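Local coordinates for ecdysteroid-phosphate phosphatase (Bombyx mori, PDB 3C7T), which hydrolyses phosphorylated ecdysteroids, above all ecdysone 22-phosphate, to release the active hormones, and also has protein tyrosine phosphatase activity, at residues Gly13-Val24 with Tyr54-Gly64. Numbering follows the deposited sequence.
With WO4 (tungstate(VI)ion), chain E.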
ATOM      1  N   GLY A  13      -3.945  10.932   0.420  1.00 17.14           N
ATOM      2  CA  GLY A  13      -3.015   9.826   0.575  1.00 16.38           C
ATOM      3  C   GLY A  13      -1.626  10.212   0.088  1.00 17.18           C
ATOM      4  O   GLY A  13      -1.360  11.380  -0.225  1.00 16.25           O
ATOM      5  N   GLU A  14      -0.744   9.215   0.023  1.00 15.93           N
ATOM      6  CA  GLU A  14       0.669   9.394  -0.366  1.00 16.54           C
ATOM      7  C   GLU A  14       0.827  10.081  -1.720  1.00 15.24           C
ATOM      8  O   GLU A  14       0.198   9.679  -2.698  1.00 14.41           O
ATOM      9  CB  GLU A  14       1.360   8.020  -0.416  1.00 16.80           C
ATOM     10  CG  GLU A  14       2.835   8.070  -0.818  1.00 17.70           C
ATOM     11  CD  GLU A  14       3.498   6.703  -0.829  1.00 23.66           C
ATOM     12  OE1 GLU A  14       3.275   5.907  -1.779  1.00 23.93           O
ATOM     13  OE2 GLU A  14       4.280   6.440   0.112  1.00 23.92           O
ATOM     14  N   ARG A  15       1.677  11.115  -1.766  1.00 15.52           N
ATOM     15  CA  ARG A  15       1.873  11.916  -2.988  1.00 16.30           C
ATOM     16  C   ARG A  15       3.022  11.401  -3.854  1.00 16.38           C
ATOM     17  O   ARG A  15       4.109  11.085  -3.329  1.00 16.68           O
ATOM     18  CB  ARG A  15       2.214  13.366  -2.583  1.00 16.31           C
ATOM     19  CG  ARG A  15       1.017  14.139  -2.052  1.00 19.31           C
ATOM     20  CD  ARG A  15       1.459  15.406  -1.381  1.00 18.71           C
ATOM     21  NE  ARG A  15       2.111  16.376  -2.277  1.00 20.33           N
ATOM     22  CZ  ARG A  15       2.241  17.680  -1.997  1.00 19.74           C
ATOM     23  NH1 ARG A  15       1.779  18.166  -0.852  1.00 22.97           N
ATOM     24  NH2 ARG A  15       2.831  18.514  -2.866  1.00 19.92           N
ATOM     25  N   VAL A  16       2.839  11.399  -5.180  1.00 15.31           N
ATOM     26  CA  VAL A  16       3.948  11.028  -6.059  1.00 16.69           C
ATOM     27  C   VAL A  16       5.157  11.965  -5.836  1.00 17.26           C
ATOM     28  O   VAL A  16       6.286  11.516  -5.714  1.00 18.02           O
ATOM     29  CB  VAL A  16       3.550  11.073  -7.571  1.00 15.57           C
ATOM     30  CG1 VAL A  16       4.789  10.900  -8.457  1.00 16.48           C
ATOM     31  CG2 VAL A  16       2.510   9.970  -7.876  1.00 18.24           C
ATOM     32  N   ASP A  17       4.919  13.272  -5.824  1.00 18.36           N
ATOM     33  CA  ASP A  17       6.035  14.257  -5.777  1.00 18.87           C
ATOM     34  C   ASP A  17       6.865  14.190  -4.487  1.00 19.93           C
ATOM     35  O   ASP A  17       8.048  14.580  -4.485  1.00 20.46           O
ATOM     36  CB  ASP A  17       5.542  15.681  -6.098  1.00 19.81           C
ATOM     37  CG  ASP A  17       4.606  16.257  -5.046  1.00 20.73           C
ATOM     38  OD1 ASP A  17       4.140  15.552  -4.129  1.00 23.30           O
ATOM     39  OD2 ASP A  17       4.277  17.467  -5.148  1.00 23.00           O
ATOM     40  N   LEU A  18       6.277  13.667  -3.411  1.00 19.16           N
ATOM     41  CA  LEU A  18       7.019  13.550  -2.149  1.00 20.54           C
ATOM     42  C   LEU A  18       7.688  12.190  -1.983  1.00 21.23           C
ATOM     43  O   LEU A  18       8.554  12.014  -1.097  1.00 22.12           O
ATOM     44  CB  LEU A  18       6.105  13.811  -0.942  1.00 20.58           C
ATOM     45  CG  LEU A  18       5.471  15.208  -0.856  1.00 22.29           C
ATOM     46  CD1 LEU A  18       4.700  15.426   0.465  1.00 21.76           C
ATOM     47  CD2 LEU A  18       6.528  16.313  -1.093  1.00 22.07           C
ATOM     48  N   THR A  19       7.277  11.236  -2.810  1.00 20.69           N
ATOM     49  CA  THR A  19       7.808   9.877  -2.770  1.00 20.04           C
ATOM     50  C   THR A  19       8.967   9.678  -3.733  1.00 19.94           C
ATOM     51  O   THR A  19       9.854   8.863  -3.467  1.00 19.85           O
ATOM     52  CB  THR A  19       6.675   8.873  -3.124  1.00 20.19           C
ATOM     53  OG1 THR A  19       5.614   9.041  -2.183  1.00 22.13           O
ATOM     54  CG2 THR A  19       7.163   7.416  -3.107  1.00 19.28           C
ATOM     55  N   TYR A  20       8.949  10.429  -4.840  1.00 19.40           N
ATOM     56  CA  TYR A  20       9.968  10.340  -5.886  1.00 19.80           C
ATOM     57  C   TYR A  20      10.714  11.656  -6.053  1.00 19.67           C
ATOM     58  O   TYR A  20      10.386  12.634  -5.431  1.00 20.39           O
ATOM     59  CB  TYR A  20       9.311   9.995  -7.225  1.00 19.15           C
ATOM     60  CG  TYR A  20       8.560   8.670  -7.196  1.00 21.25           C
ATOM     61  CD1 TYR A  20       7.250   8.603  -6.715  1.00 21.10           C
ATOM     62  CD2 TYR A  20       9.169   7.495  -7.642  1.00 19.33           C
ATOM     63  CE1 TYR A  20       6.542   7.372  -6.673  1.00 21.35           C
ATOM     64  CE2 TYR A  20       8.466   6.265  -7.605  1.00 21.17           C
ATOM     65  CZ  TYR A  20       7.170   6.222  -7.126  1.00 22.85           C
ATOM     66  OH  TYR A  20       6.490   5.006  -7.103  1.00 22.28           O
ATOM     67  N   GLY A  21      11.728  11.647  -6.897  1.00 20.05           N
ATOM     68  CA  GLY A  21      12.453  12.866  -7.254  1.00 21.05           C
ATOM     69  C   GLY A  21      11.865  13.487  -8.520  1.00 21.29           C
ATOM     70  O   GLY A  21      10.661  13.776  -8.557  1.00 21.57           O
ATOM     71  N   PRO A  22      12.705  13.703  -9.557  1.00 21.83           N
ATOM     72  CA  PRO A  22      12.224  14.362 -10.792  1.00 22.22           C
ATOM     73  C   PRO A  22      11.396  13.414 -11.673  1.00 21.10           C
ATOM     74  O   PRO A  22      11.795  13.061 -12.786  1.00 20.72           O
ATOM     75  CB  PRO A  22      13.527  14.813 -11.477  1.00 22.43           C
ATOM     76  CG  PRO A  22      14.543  13.841 -11.015  1.00 22.95           C
ATOM     77  CD  PRO A  22      14.143  13.379  -9.628  1.00 21.53           C
ATOM     78  N   TRP A  23      10.230  13.003 -11.181  1.00 21.07           N
ATOM     79  CA  TRP A  23       9.495  11.904 -11.820  1.00 20.60           C
ATOM     80  C   TRP A  23       8.937  12.258 -13.201  1.00 20.42           C
ATOM     81  O   TRP A  23       8.901  11.394 -14.085  1.00 20.70           O
ATOM     82  CB  TRP A  23       8.387  11.334 -10.885  1.00 19.95           C
ATOM     83  CG  TRP A  23       7.251  12.239 -10.720  1.00 20.19           C
ATOM     84  CD1 TRP A  23       7.179  13.332  -9.893  1.00 19.11           C
ATOM     85  CD2 TRP A  23       5.991  12.160 -11.402  1.00 19.48           C
ATOM     86  NE1 TRP A  23       5.952  13.946 -10.033  1.00 19.13           N
ATOM     87  CE2 TRP A  23       5.198  13.241 -10.940  1.00 18.42           C
ATOM     88  CE3 TRP A  23       5.444  11.270 -12.349  1.00 19.24           C
ATOM     89  CZ2 TRP A  23       3.881  13.474 -11.404  1.00 19.50           C
ATOM     90  CZ3 TRP A  23       4.106  11.500 -12.803  1.00 20.70           C
ATOM     91  CH2 TRP A  23       3.352  12.588 -12.319  1.00 21.41           C
ATOM     92  N   VAL A  24       8.582  13.528 -13.414  1.00 20.16           N
ATOM     93  CA  VAL A  24       8.015  13.950 -14.703  1.00 19.94           C
ATOM     94  C   VAL A  24       9.058  13.850 -15.838  1.00 20.38           C
ATOM     95  O   VAL A  24       8.824  13.108 -16.799  1.00 20.98           O
ATOM     96  CB  VAL A  24       7.282  15.324 -14.610  1.00 20.09           C
ATOM     97  CG1 VAL A  24       6.897  15.834 -16.006  1.00 19.39           C
ATOM     98  CG2 VAL A  24       6.057  15.196 -13.707  1.00 21.31           C
ATOM     99  N   TYR A  54       1.134  18.324 -14.149  1.00 22.58           N
ATOM    100  CA  TYR A  54       1.412  17.240 -13.181  1.00 22.26           C
ATOM    101  C   TYR A  54       2.588  17.544 -12.265  1.00 22.34           C
ATOM    102  O   TYR A  54       2.623  17.052 -11.131  1.00 22.57           O
ATOM    103  CB  TYR A  54       1.593  15.878 -13.862  1.00 22.68           C
ATOM    104  CG  TYR A  54       0.276  15.267 -14.306  1.00 22.87           C
ATOM    105  CD1 TYR A  54      -0.690  14.887 -13.359  1.00 21.91           C
ATOM    106  CD2 TYR A  54      -0.014  15.066 -15.667  1.00 23.99           C
ATOM    107  CE1 TYR A  54      -1.901  14.333 -13.745  1.00 22.50           C
ATOM    108  CE2 TYR A  54      -1.243  14.492 -16.066  1.00 24.24           C
ATOM    109  CZ  TYR A  54      -2.172  14.134 -15.095  1.00 23.90           C
ATOM    110  OH  TYR A  54      -3.378  13.574 -15.436  1.00 24.82           O
ATOM    111  N   VAL A  55       3.557  18.318 -12.752  1.00 21.97           N
ATOM    112  CA  VAL A  55       4.621  18.838 -11.862  1.00 21.78           C
ATOM    113  C   VAL A  55       3.991  19.685 -10.745  1.00 22.54           C
ATOM    114  O   VAL A  55       4.296  19.509  -9.565  1.00 23.16           O
ATOM    115  CB  VAL A  55       5.682  19.658 -12.635  1.00 21.35           C
ATOM    116  CG1 VAL A  55       6.681  20.275 -11.686  1.00 21.97           C
ATOM    117  CG2 VAL A  55       6.397  18.793 -13.635  1.00 22.93           C
ATOM    118  N   LYS A  56       3.096  20.588 -11.121  1.00 23.61           N
ATOM    119  CA  LYS A  56       2.440  21.505 -10.172  1.00 24.24           C
ATOM    120  C   LYS A  56       1.354  20.872  -9.305  1.00 24.73           C
ATOM    121  O   LYS A  56       1.007  21.404  -8.234  1.00 25.75           O
ATOM    122  CB  LYS A  56       1.823  22.678 -10.940  1.00 24.09           C
ATOM    123  CG  LYS A  56       2.847  23.575 -11.622  1.00 26.19           C
ATOM    124  CD  LYS A  56       2.210  24.509 -12.628  1.00 28.76           C
ATOM    125  CE  LYS A  56       3.229  25.537 -13.060  1.00 33.46           C
ATOM    126  NZ  LYS A  56       3.168  25.822 -14.525  1.00 37.66           N
ATOM    127  N   ASP A  57       0.798  19.759  -9.770  1.00 23.51           N
ATOM    128  CA  ASP A  57      -0.429  19.208  -9.185  1.00 23.17           C
ATOM    129  C   ASP A  57      -0.305  17.686  -9.189  1.00 22.03           C
ATOM    130  O   ASP A  57      -0.877  17.001 -10.034  1.00 21.83           O
ATOM    131  CB  ASP A  57      -1.659  19.721  -9.980  1.00 23.12           C
ATOM    132  CG  ASP A  57      -3.014  19.294  -9.364  1.00 26.60           C
ATOM    133  OD1 ASP A  57      -3.121  19.173  -8.102  1.00 25.65           O
ATOM    134  OD2 ASP A  57      -3.969  19.100 -10.165  1.00 24.37           O
ATOM    135  N   THR A  58       0.474  17.180  -8.229  1.00 21.38           N
ATOM    136  CA  THR A  58       0.853  15.751  -8.167  1.00 20.01           C
ATOM    137  C   THR A  58      -0.320  14.754  -8.072  1.00 18.89           C
ATOM    138  O   THR A  58      -1.322  15.033  -7.407  1.00 19.37           O
ATOM    139  CB  THR A  58       1.814  15.525  -6.984  1.00 20.44           C
ATOM    140  OG1 THR A  58       2.400  14.220  -7.084  1.00 22.70           O
ATOM    141  CG2 THR A  58       1.073  15.702  -5.651  1.00 21.54           C
ATOM    142  N   PRO A  59      -0.217  13.598  -8.756  1.00 17.59           N
ATOM    143  CA  PRO A  59      -1.146  12.475  -8.518  1.00 17.69           C
ATOM    144  C   PRO A  59      -0.833  11.818  -7.171  1.00 17.25           C
ATOM    145  O   PRO A  59       0.248  12.042  -6.607  1.00 15.66           O
ATOM    146  CB  PRO A  59      -0.763  11.477  -9.611  1.00 18.93           C
ATOM    147  CG  PRO A  59       0.032  12.242 -10.618  1.00 19.10           C
ATOM    148  CD  PRO A  59       0.743  13.301  -9.832  1.00 17.51           C
ATOM    149  N   LEU A  60      -1.752  10.984  -6.682  1.00 16.52           N
ATOM    150  CA  LEU A  60      -1.393   9.999  -5.644  1.00 16.55           C
ATOM    151  C   LEU A  60      -0.574   8.876  -6.249  1.00 16.41           C
ATOM    152  O   LEU A  60      -0.740   8.552  -7.416  1.00 17.61           O
ATOM    153  CB  LEU A  60      -2.648   9.353  -5.058  1.00 16.91           C
ATOM    154  CG  LEU A  60      -3.702  10.187  -4.341  1.00 16.36           C
ATOM    155  CD1 LEU A  60      -4.820   9.250  -3.892  1.00 16.66           C
ATOM    156  CD2 LEU A  60      -3.061  10.921  -3.134  1.00 18.27           C
ATOM    157  N   THR A  61       0.254   8.245  -5.417  1.00 15.73           N
ATOM    158  CA  THR A  61       0.914   6.980  -5.754  1.00 14.89           C
ATOM    159  C   THR A  61      -0.161   5.885  -5.719  1.00 14.48           C
ATOM    160  O   THR A  61      -1.292   6.133  -5.250  1.00 14.86           O
ATOM    161  CB  THR A  61       1.970   6.627  -4.703  1.00 14.95           C
ATOM    162  OG1 THR A  61       1.349   6.569  -3.422  1.00 17.39           O
ATOM    163  CG2 THR A  61       3.074   7.718  -4.704  1.00 14.94           C
ATOM    164  N   ARG A  62       0.193   4.690  -6.193  1.00 14.90           N
ATOM    165  CA  ARG A  62      -0.675   3.501  -6.026  1.00 15.34           C
ATOM    166  C   ARG A  62      -1.004   3.295  -4.554  1.00 15.16           C
ATOM    167  O   ARG A  62      -2.164   3.030  -4.207  1.00 17.04           O
ATOM    168  CB  ARG A  62      -0.047   2.243  -6.653  1.00 16.37           C
ATOM    169  CG  ARG A  62       0.086   2.261  -8.204  1.00 16.09           C
ATOM    170  CD  ARG A  62      -1.257   2.337  -8.929  1.00 18.19           C
ATOM    171  NE  ARG A  62      -2.130   1.198  -8.610  1.00 19.55           N
ATOM    172  CZ  ARG A  62      -2.109   0.018  -9.224  1.00 23.00           C
ATOM    173  NH1 ARG A  62      -1.233  -0.224 -10.179  1.00 19.79           N
ATOM    174  NH2 ARG A  62      -2.955  -0.948  -8.844  1.00 21.71           N
ATOM    175  N   LEU A  63      -0.002   3.434  -3.689  1.00 15.18           N
ATOM    176  CA  LEU A  63      -0.204   3.266  -2.258  1.00 15.71           C
ATOM    177  C   LEU A  63      -1.191   4.326  -1.763  1.00 14.71           C
ATOM    178  O   LEU A  63      -2.014   4.058  -0.907  1.00 14.69           O
ATOM    179  CB  LEU A  63       1.114   3.414  -1.507  1.00 15.81           C
ATOM    180  CG  LEU A  63       1.011   3.318   0.013  1.00 16.61           C
ATOM    181  CD1 LEU A  63       0.106   2.142   0.459  1.00 17.81           C
ATOM    182  CD2 LEU A  63       2.392   3.250   0.626  1.00 17.29           C
ATOM    183  N   GLY A  64      -1.083   5.546  -2.279  1.00 15.62           N
ATOM    184  CA  GLY A  64      -1.989   6.632  -1.846  1.00 15.91           C
ATOM    185  C   GLY A  64      -3.454   6.326  -2.115  1.00 16.71           C
ATOM    186  O   GLY A  64      -4.310   6.562  -1.269  1.00 16.30           O
TER
HETATM  187  W   WO4 E   1      -0.677  18.117   1.990  1.00 20.56           W
HETATM  188  O1  WO4 E   1      -1.665  17.677   3.592  1.00 20.07           O
HETATM  189  O2  WO4 E   1       0.208  19.770   2.647  1.00 18.66           O
HETATM  190  O3  WO4 E   1       0.892  17.036   1.434  1.00 13.35           O
HETATM  191  O4  WO4 E   1      -1.709  18.786   0.458  1.00 18.26           O
HETATM  192  O   HOH W   1       2.141  18.883  -6.670  1.00 33.44           O
HETATM  193  O   HOH W   2       4.457  16.254  -9.285  1.00 22.28           O
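R15, an arginine of the tungstate pocket in this histidine phosphatase fold, crosses T58 just beyond H12, the residue phosphorylated during catalysis. Starting from R15, CB, CG and then NE pass the methyl CG2 of T58 (NE at 3.6 Å), and R15 CD comes 3.3 Å from tungstate O3. A bend at chi3 (64°) turns the guanidinium so that NE and NH2 grip D17 side-on, one nitrogen to each carboxylate oxygen, both through syn lone pairs. At the tip R15 NH1 donates to tungstate O3 (2.7 Å), which lies at the guanidinium edge; R11, R92, H192, A193 and K224 also bind the anion. T58 OG1 anchors the D17 backbone, accepting from D17 N at 3.0 Å, and a water ties D17 OD2 to T58 N. D17 thus holds R15, with T58 behind it. Alongside, a single backbone bridge pairs R15 with L60, with V16 N donating to P59 O (3.0 Å, 172°) and T61 N to E14 O. Extended E14, its CG anti to the backbone N (chi1 180°), crosses T61, the N-cap of helix 62-77. There T61 OG1 accepts from G64 N and donates to the anti lone pair of E14 OE1 at 2.6 Å.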